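Local coordinates for DUF5638 domain-containing protein (Legionella pneumophila subsp. pneumophila, PDB 5L1A) that is of unknown function, the all-helical fragment crystallised here being the N-terminal half of a probably membrane-anchored DUF5638 protein, at residues 20-25 against 68-73; 81-86 against 106-111. All coordinates share one frame; numbering follows the deposited sequence.

Contact 1 (20-25 against 68-73); sequences TQLNQF and NFISLV
The I70 side chain leaves its helix with CG1 anti to its own carbonyl carbon (chi1 -68°) and CG2 anti to its backbone N, so the two branches spread over different residues of 20-25. Its CG1 arm bends at chi2, and the terminal CD1 reaches L22 CG at 3.5 Å, the tightest meeting between the segments. CG2 lies 3.6 Å from CG of Q21. The Q21 chain starts anti to its backbone N and then kinks at chi2, so its methylene CG faces I70 while the carboxamide turns off. L22 itself has a chi1 of -100°, away from the usual staggered values, and its end swings toward I70.

These are the facing sides of two helices in an all-helical bundle: the end of helix 8-25 runs beside helix 56-77 in nearly the same direction, 12° between the local axes, which come within 10.7 Å.

One turn on from Q21, F25 has CG anti to its carbonyl carbon, which aims the ring at the other helix. Its CE2 meets I70 CG2 at 4.0 Å, and the backbone O of I70 sits at the ring edge, near its plane, 3.8 Å from CE2. V73 CG1, anti to its own N, approaches the same ring obliquely, 3.8 Å from F25 CD2.

Deeper in, L22 CD1 touches the F69 ring at its edge, 4.3 Å from CE2. Around them, helix 33-51 supplies L39 and I42 against L22, and F106 and F107 of helix 97-110 pack on V73.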
ATOM      1  N   THR A  20      -8.359  -5.943  -0.781  1.00 15.66           N
ATOM      2  CA  THR A  20      -9.314  -6.442  -1.765  1.00 16.56           C
ATOM      3  C   THR A  20      -9.210  -5.667  -3.069  1.00 16.15           C
ATOM      4  O   THR A  20      -9.294  -6.253  -4.155  1.00 16.72           O
ATOM      5  CB  THR A  20     -10.734  -6.349  -1.205  1.00 17.40           C
ATOM      6  OG1 THR A  20     -10.808  -7.081   0.023  1.00 17.97           O
ATOM      7  CG2 THR A  20     -11.751  -6.910  -2.192  1.00 18.71           C
ATOM      8  N   GLN A  21      -9.040  -4.346  -2.981  1.00 16.71           N
ATOM      9  CA  GLN A  21      -8.909  -3.533  -4.183  1.00 19.23           C
ATOM     10  C   GLN A  21      -7.671  -3.914  -4.987  1.00 19.85           C
ATOM     11  O   GLN A  21      -7.702  -3.876  -6.222  1.00 22.04           O
ATOM     12  CB  GLN A  21      -8.866  -2.053  -3.811  1.00 20.11           C
ATOM     13  CG  GLN A  21      -8.849  -1.121  -5.002  1.00 21.83           C
ATOM     14  CD  GLN A  21     -10.090  -1.255  -5.851  1.00 22.41           C
ATOM     15  OE1 GLN A  21     -11.158  -0.769  -5.487  1.00 22.42           O
ATOM     16  NE2 GLN A  21      -9.961  -1.930  -6.988  1.00 22.95           N
ATOM     17  N   LEU A  22      -6.583  -4.287  -4.311  1.00 14.86           N
ATOM     18  CA  LEU A  22      -5.395  -4.738  -5.023  1.00 16.60           C
ATOM     19  C   LEU A  22      -5.667  -6.034  -5.773  1.00 19.07           C
ATOM     20  O   LEU A  22      -5.273  -6.175  -6.936  1.00 23.30           O
ATOM     21  CB  LEU A  22      -4.228  -4.913  -4.052  1.00 18.27           C
ATOM     22  CG  LEU A  22      -3.192  -3.790  -3.996  1.00 19.47           C
ATOM     23  CD1 LEU A  22      -2.061  -4.147  -3.045  1.00 19.46           C
ATOM     24  CD2 LEU A  22      -2.650  -3.462  -5.384  1.00 20.75           C
ATOM     25  N   ASN A  23      -6.340  -6.990  -5.126  1.00 18.97           N
ATOM     26  CA  ASN A  23      -6.668  -8.244  -5.799  1.00 20.12           C
ATOM     27  C   ASN A  23      -7.543  -8.001  -7.021  1.00 21.10           C
ATOM     28  O   ASN A  23      -7.323  -8.601  -8.079  1.00 23.90           O
ATOM     29  CB  ASN A  23      -7.364  -9.205  -4.834  1.00 20.71           C
ATOM     30  CG  ASN A  23      -6.486  -9.604  -3.666  1.00 20.46           C
ATOM     31  OD1 ASN A  23      -5.278  -9.371  -3.672  1.00 20.01           O
ATOM     32  ND2 ASN A  23      -7.092 -10.217  -2.656  1.00 21.39           N
ATOM     33  N   GLN A  24      -8.537  -7.118  -6.897  1.00 17.32           N
ATOM     34  CA  GLN A  24      -9.455  -6.878  -8.007  1.00 18.07           C
ATOM     35  C   GLN A  24      -8.768  -6.170  -9.167  1.00 17.63           C
ATOM     36  O   GLN A  24      -9.179  -6.339 -10.321  1.00 18.41           O
ATOM     37  CB  GLN A  24     -10.665  -6.077  -7.525  1.00 18.44           C
ATOM     38  CG  GLN A  24     -11.549  -6.833  -6.547  1.00 20.54           C
ATOM     39  CD  GLN A  24     -12.700  -5.993  -6.033  1.00 27.28           C
ATOM     40  OE1 GLN A  24     -12.653  -4.762  -6.075  1.00 30.99           O
ATOM     41  NE2 GLN A  24     -13.745  -6.653  -5.545  1.00 29.42           N
ATOM     42  N   PHE A  25      -7.734  -5.372  -8.887  1.00 16.62           N
ATOM     43  CA  PHE A  25      -6.922  -4.801  -9.959  1.00 16.45           C
ATOM     44  C   PHE A  25      -6.344  -5.896 -10.845  1.00 16.84           C
ATOM     45  O   PHE A  25      -6.464  -5.847 -12.075  1.00 17.38           O
ATOM     46  CB  PHE A  25      -5.791  -3.950  -9.374  1.00 15.62           C
ATOM     47  CG  PHE A  25      -6.227  -2.596  -8.883  1.00 15.45           C
ATOM     48  CD1 PHE A  25      -7.363  -1.984  -9.389  1.00 16.15           C
ATOM     49  CD2 PHE A  25      -5.487  -1.931  -7.916  1.00 14.83           C
ATOM     50  CE1 PHE A  25      -7.758  -0.735  -8.938  1.00 16.26           C
ATOM     51  CE2 PHE A  25      -5.876  -0.682  -7.458  1.00 14.85           C
ATOM     52  CZ  PHE A  25      -7.014  -0.084  -7.968  1.00 15.57           C
ATOM     53  N   ASN A  68      -3.656   5.996  -0.312  1.00 11.75           N
ATOM     54  CA  ASN A  68      -3.029   6.796  -1.360  1.00 12.78           C
ATOM     55  C   ASN A  68      -2.238   5.917  -2.318  1.00  9.50           C
ATOM     56  O   ASN A  68      -2.225   6.164  -3.530  1.00  9.75           O
ATOM     57  CB  ASN A  68      -2.122   7.865  -0.745  1.00 17.35           C
ATOM     58  CG  ASN A  68      -2.894   8.914   0.032  1.00 23.16           C
ATOM     59  OD1 ASN A  68      -4.013   9.275  -0.330  1.00 24.84           O
ATOM     60  ND2 ASN A  68      -2.294   9.409   1.109  1.00 26.20           N
ATOM     61  N   PHE A  69      -1.572   4.885  -1.794  1.00  9.18           N
ATOM     62  CA  PHE A  69      -0.860   3.951  -2.662  1.00  9.09           C
ATOM     63  C   PHE A  69      -1.818   3.248  -3.615  1.00  8.96           C
ATOM     64  O   PHE A  69      -1.503   3.063  -4.796  1.00  9.13           O
ATOM     65  CB  PHE A  69      -0.091   2.931  -1.819  1.00  8.94           C
ATOM     66  CG  PHE A  69       0.437   1.761  -2.607  1.00  8.91           C
ATOM     67  CD1 PHE A  69       1.625   1.861  -3.313  1.00  9.25           C
ATOM     68  CD2 PHE A  69      -0.252   0.555  -2.632  1.00  8.69           C
ATOM     69  CE1 PHE A  69       2.114   0.780  -4.038  1.00  9.33           C
ATOM     70  CE2 PHE A  69       0.231  -0.525  -3.354  1.00  8.81           C
ATOM     71  CZ  PHE A  69       1.417  -0.412  -4.053  1.00  9.11           C
ATOM     72  N   ILE A  70      -2.992   2.847  -3.120  1.00 10.43           N
ATOM     73  CA  ILE A  70      -3.980   2.188  -3.970  1.00 12.02           C
ATOM     74  C   ILE A  70      -4.419   3.117  -5.095  1.00 12.99           C
ATOM     75  O   ILE A  70      -4.547   2.698  -6.252  1.00 13.42           O
ATOM     76  CB  ILE A  70      -5.176   1.712  -3.126  1.00 12.99           C
ATOM     77  CG1 ILE A  70      -4.748   0.582  -2.194  1.00 13.76           C
ATOM     78  CG2 ILE A  70      -6.323   1.265  -4.014  1.00 12.10           C
ATOM     79  CD1 ILE A  70      -4.119  -0.574  -2.917  1.00 11.82           C
ATOM     80  N   SER A  71      -4.651   4.394  -4.775  1.00 12.72           N
ATOM     81  CA  SER A  71      -5.031   5.359  -5.802  1.00 13.07           C
ATOM     82  C   SER A  71      -3.952   5.487  -6.868  1.00 10.99           C
ATOM     83  O   SER A  71      -4.258   5.593  -8.061  1.00 13.47           O
ATOM     84  CB  SER A  71      -5.316   6.720  -5.171  1.00 18.97           C
ATOM     85  OG  SER A  71      -6.478   6.669  -4.366  1.00 26.54           O
ATOM     86  N   LEU A  72      -2.683   5.477  -6.458  1.00 10.12           N
ATOM     87  CA  LEU A  72      -1.595   5.596  -7.423  1.00 10.43           C
ATOM     88  C   LEU A  72      -1.505   4.363  -8.314  1.00 10.31           C
ATOM     89  O   LEU A  72      -1.245   4.480  -9.517  1.00 10.75           O
ATOM     90  CB  LEU A  72      -0.274   5.836  -6.695  1.00 10.41           C
ATOM     91  CG  LEU A  72      -0.188   7.151  -5.917  1.00 10.77           C
ATOM     92  CD1 LEU A  72       1.146   7.269  -5.203  1.00 10.91           C
ATOM     93  CD2 LEU A  72      -0.411   8.336  -6.845  1.00 11.52           C
ATOM     94  N   VAL A  73      -1.723   3.174  -7.746  1.00  9.84           N
ATOM     95  CA  VAL A  73      -1.701   1.952  -8.549  1.00 11.33           C
ATOM     96  C   VAL A  73      -2.756   2.013  -9.645  1.00 14.85           C
ATOM     97  O   VAL A  73      -2.491   1.661 -10.800  1.00 16.00           O
ATOM     98  CB  VAL A  73      -1.892   0.712  -7.656  1.00  9.65           C
ATOM     99  CG1 VAL A  73      -1.955  -0.543  -8.514  1.00  9.68           C
ATOM    100  CG2 VAL A  73      -0.767   0.605  -6.647  1.00  9.24           C
TER

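Contact 2 (81-86 against 106-111); sequences INADKA and FFKVCE. With I3C (5-amino-2,4,6-triiodobenzene-1,3-dicarboxylic acid), chain F.
Segment 81-86 enters in extended conformation at I81 and N82 and turns into helix at A83, while 106-110 is the last part of helix 97-110; the backbones come nearest at A83 and F107, whose CA atoms are 5.0 Å apart. So close an approach is compatible with the small A83 side chain: its CB, directed at the other helix, lies against backbone as much as side chain, 3.5 Å from K108 N.

One turn further, the methyl of A86 stands over the centre of the F107 ring as a CH-pi contact, CB 3.7 Å from the ring centroid and 13° off the normal. With CG anti to its carbonyl carbon, F107 presents that ring face to the short helix.

On the exposed side, K108 bends at chi3 and chi4, carrying its aliphatic CG past A83 CB and its NZ back to D84 OD1, a salt bridge at the long distance of 3.5 Å.

N82 is the N-cap of helix 83-90. Its chi1 of 60° sets CG between backbone N and carbonyl carbon, and OD1 accepts from K85 N at 2.9 Å, almost straight at 169°. The I3C molecule, a triiodinated aromatic diacid, rests beside this cap: its O12 takes a weak bond from N82 N at 3.4 Å, and N82 ND2 comes within 3.2 Å of ring carbon C2.

Helix 56-77 borders both segments, V76 touching A86 and C110 and L72 touching F107, while I81 is tied by backbone hydrogen bonding to Q75. Through F106, on L39 and I42, and V109, on F35 and Q38, helix 97-110 also packs on helix 33-51.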
ATOM      1  N   ILE A  81      -1.087   8.001 -15.441  1.00 10.87           N
ATOM      2  CA  ILE A  81       0.243   8.543 -15.192  1.00 11.39           C
ATOM      3  C   ILE A  81       1.248   7.412 -15.333  1.00 11.35           C
ATOM      4  O   ILE A  81       0.899   6.230 -15.277  1.00 11.69           O
ATOM      5  CB  ILE A  81       0.368   9.200 -13.798  1.00 12.74           C
ATOM      6  CG1 ILE A  81       0.144   8.168 -12.691  1.00 12.38           C
ATOM      7  CG2 ILE A  81      -0.608  10.356 -13.651  1.00 11.68           C
ATOM      8  CD1 ILE A  81       0.379   8.716 -11.294  1.00 13.10           C
ATOM      9  N   ASN A  82       2.510   7.782 -15.529  1.00 12.13           N
ATOM     10  CA  ASN A  82       3.560   6.781 -15.606  1.00 12.40           C
ATOM     11  C   ASN A  82       4.123   6.509 -14.213  1.00 12.01           C
ATOM     12  O   ASN A  82       3.802   7.195 -13.242  1.00 11.65           O
ATOM     13  CB  ASN A  82       4.662   7.207 -16.586  1.00 13.76           C
ATOM     14  CG  ASN A  82       5.337   8.520 -16.205  1.00 16.60           C
ATOM     15  OD1 ASN A  82       5.388   8.905 -15.037  1.00 20.45           O
ATOM     16  ND2 ASN A  82       5.874   9.208 -17.204  1.00 18.68           N
ATOM     17  N   ALA A  83       4.978   5.489 -14.127  1.00 16.92           N
ATOM     18  CA  ALA A  83       5.496   5.063 -12.831  1.00 17.47           C
ATOM     19  C   ALA A  83       6.336   6.145 -12.162  1.00 17.72           C
ATOM     20  O   ALA A  83       6.389   6.208 -10.928  1.00 17.96           O
ATOM     21  CB  ALA A  83       6.312   3.783 -12.989  1.00 19.12           C
ATOM     22  N   ASP A  84       6.998   7.000 -12.944  1.00 13.47           N
ATOM     23  CA  ASP A  84       7.801   8.062 -12.341  1.00 14.18           C
ATOM     24  C   ASP A  84       6.925   9.094 -11.644  1.00 13.71           C
ATOM     25  O   ASP A  84       7.245   9.533 -10.533  1.00 13.77           O
ATOM     26  CB  ASP A  84       8.679   8.727 -13.396  1.00 15.71           C
ATOM     27  CG  ASP A  84       9.824   7.845 -13.832  1.00 18.68           C
ATOM     28  OD1 ASP A  84      10.072   6.828 -13.150  1.00 17.80           O
ATOM     29  OD2 ASP A  84      10.481   8.169 -14.846  1.00 20.82           O
ATOM     30  N   LYS A  85       5.824   9.499 -12.281  1.00 13.70           N
ATOM     31  CA  LYS A  85       4.884  10.405 -11.627  1.00 15.62           C
ATOM     32  C   LYS A  85       4.388   9.818 -10.311  1.00 15.37           C
ATOM     33  O   LYS A  85       4.318  10.520  -9.296  1.00 17.70           O
ATOM     34  CB  LYS A  85       3.703  10.701 -12.553  1.00 17.70           C
ATOM     35  CG  LYS A  85       4.031  11.566 -13.757  1.00 20.38           C
ATOM     36  CD  LYS A  85       4.002  13.039 -13.406  1.00 24.68           C
ATOM     37  CE  LYS A  85       4.160  13.909 -14.644  1.00 30.02           C
ATOM     38  NZ  LYS A  85       4.218  15.356 -14.287  1.00 33.75           N
ATOM     39  N   ALA A  86       4.055   8.527 -10.310  1.00 11.47           N
ATOM     40  CA  ALA A  86       3.524   7.892  -9.108  1.00 10.83           C
ATOM     41  C   ALA A  86       4.556   7.853  -7.991  1.00 11.10           C
ATOM     42  O   ALA A  86       4.236   8.153  -6.835  1.00 11.07           O
ATOM     43  CB  ALA A  86       3.045   6.480  -9.434  1.00 10.28           C
ATOM     44  N   PHE A 106       7.015  -1.674  -7.848  1.00 13.96           N
ATOM     45  CA  PHE A 106       5.637  -2.088  -8.095  1.00 14.05           C
ATOM     46  C   PHE A 106       4.926  -1.137  -9.052  1.00 14.54           C
ATOM     47  O   PHE A 106       4.095  -1.577  -9.854  1.00 14.60           O
ATOM     48  CB  PHE A 106       4.865  -2.205  -6.780  1.00 13.41           C
ATOM     49  CG  PHE A 106       3.540  -2.915  -6.913  1.00 12.76           C
ATOM     50  CD1 PHE A 106       3.481  -4.302  -6.947  1.00 13.79           C
ATOM     51  CD2 PHE A 106       2.357  -2.197  -7.004  1.00 11.82           C
ATOM     52  CE1 PHE A 106       2.268  -4.959  -7.070  1.00 16.22           C
ATOM     53  CE2 PHE A 106       1.136  -2.844  -7.128  1.00 14.25           C
ATOM     54  CZ  PHE A 106       1.091  -4.228  -7.161  1.00 16.29           C
ATOM     55  N   PHE A 107       5.246   0.158  -9.001  1.00 11.37           N
ATOM     56  CA  PHE A 107       4.660   1.094  -9.957  1.00 11.56           C
ATOM     57  C   PHE A 107       5.108   0.790 -11.380  1.00 13.16           C
ATOM     58  O   PHE A 107       4.288   0.779 -12.306  1.00 13.85           O
ATOM     59  CB  PHE A 107       5.022   2.530  -9.584  1.00 11.59           C
ATOM     60  CG  PHE A 107       4.259   3.051  -8.414  1.00 11.40           C
ATOM     61  CD1 PHE A 107       2.972   2.611  -8.171  1.00 10.77           C
ATOM     62  CD2 PHE A 107       4.826   3.971  -7.551  1.00 11.75           C
ATOM     63  CE1 PHE A 107       2.256   3.083  -7.089  1.00 12.28           C
ATOM     64  CE2 PHE A 107       4.117   4.450  -6.465  1.00 14.32           C
ATOM     65  CZ  PHE A 107       2.829   4.007  -6.233  1.00 11.04           C
ATOM     66  N   LYS A 108       6.403   0.540 -11.573  1.00 15.54           N
ATOM     67  CA  LYS A 108       6.901   0.222 -12.904  1.00 22.99           C
ATOM     68  C   LYS A 108       6.344  -1.095 -13.428  1.00 25.22           C
ATOM     69  O   LYS A 108       6.238  -1.270 -14.646  1.00 28.17           O
ATOM     70  CB  LYS A 108       8.428   0.187 -12.893  1.00 26.45           C
ATOM     71  CG  LYS A 108       9.059   1.447 -12.318  1.00 29.09           C
ATOM     72  CD  LYS A 108      10.525   1.566 -12.689  1.00 34.82           C
ATOM     73  CE  LYS A 108      10.691   2.062 -14.117  1.00 40.05           C
ATOM     74  NZ  LYS A 108      10.211   3.466 -14.274  1.00 40.38           N
ATOM     75  N   VAL A 109       5.976  -2.017 -12.538  1.00 28.56           N
ATOM     76  CA  VAL A 109       5.361  -3.269 -12.970  1.00 28.85           C
ATOM     77  C   VAL A 109       3.978  -3.009 -13.558  1.00 28.30           C
ATOM     78  O   VAL A 109       3.612  -3.564 -14.601  1.00 30.48           O
ATOM     79  CB  VAL A 109       5.290  -4.260 -11.796  1.00 27.37           C
ATOM     80  CG1 VAL A 109       4.311  -5.358 -12.110  1.00 31.50           C
ATOM     81  CG2 VAL A 109       6.664  -4.832 -11.498  1.00 24.77           C
ATOM     82  N   CYS A 110       3.190  -2.159 -12.895  1.00 21.99           N
ATOM     83  CA  CYS A 110       1.839  -1.875 -13.364  1.00 25.22           C
ATOM     84  C   CYS A 110       1.845  -1.165 -14.710  1.00 25.94           C
ATOM     85  O   CYS A 110       0.881  -1.281 -15.477  1.00 26.82           O
ATOM     86  CB  CYS A 110       1.091  -1.033 -12.331  1.00 30.35           C
ATOM     87  SG  CYS A 110       0.969  -1.800 -10.706  1.00 33.28           S
ATOM     88  N   GLU A 111       2.908  -0.429 -15.013  1.00 33.48           N
ATOM     89  CA  GLU A 111       3.005   0.279 -16.282  1.00 37.54           C
ATOM     90  C   GLU A 111       3.373  -0.687 -17.401  1.00 43.01           C
ATOM     91  O   GLU A 111       3.748  -1.831 -17.142  1.00 44.99           O
ATOM     92  CB  GLU A 111       4.020   1.398 -16.187  1.00 36.74           C
TER
HETATM   93  I3  I3C F 205       6.168   5.675 -21.769  0.50 65.64           I
HETATM   94  I2  I3C F 205       0.726   7.069 -19.106  0.50 38.04           I
HETATM   95  I1  I3C F 205       4.929  11.448 -19.798  0.50 51.46           I
HETATM   96  O8  I3C F 205       7.620   8.936 -20.358  0.50 52.41           O
HETATM   97  O9  I3C F 205       6.824   9.235 -22.371  0.50 51.99           O
HETATM   98  C10 I3C F 205       2.128  10.007 -18.966  0.50 47.17           C
HETATM   99  N13 I3C F 205       3.137   5.342 -20.565  0.50 47.85           N
HETATM  100  C1  I3C F 205       5.314   8.474 -20.705  0.50 52.20           C
HETATM  101  C6  I3C F 205       4.882   7.059 -20.876  0.50 56.36           C
HETATM  102  C5  I3C F 205       3.535   6.628 -20.412  0.50 49.05           C
HETATM  103  C4  I3C F 205       2.624   7.615 -19.778  0.50 43.29           C
HETATM  104  C3  I3C F 205       3.054   9.019 -19.606  0.50 46.37           C
HETATM  105  C2  I3C F 205       4.391   9.451 -20.069  0.50 49.60           C
HETATM  106  C7  I3C F 205       6.672   8.911 -21.174  0.50 51.89           C
HETATM  107  O11 I3C F 205       1.228  10.527 -19.658  0.50 47.37           O
HETATM  108  O12 I3C F 205       2.282  10.279 -17.754  0.50 47.23           O

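Overall arrangement
From the N terminus, helix 8-25 meets helix 56-77 in contact 1, which closes a span of 42 residues containing helix 33-51. The chain then leaves helix 56-77, turns into helix 83-90, and contact 2 brings that short helix against the end of helix 97-110 across 19 intervening residues. The two closures follow in series and neither nest nor cross. Their centres are 13 Å apart, yet the contacts touch through helix 56-77: F69 CZ lies 3.6 Å from F106 CD2, and L72 CD1 lies 3.6 Å from A86 O. Helix 56-77 thereby joins the N-terminal helix to the C-terminal pair.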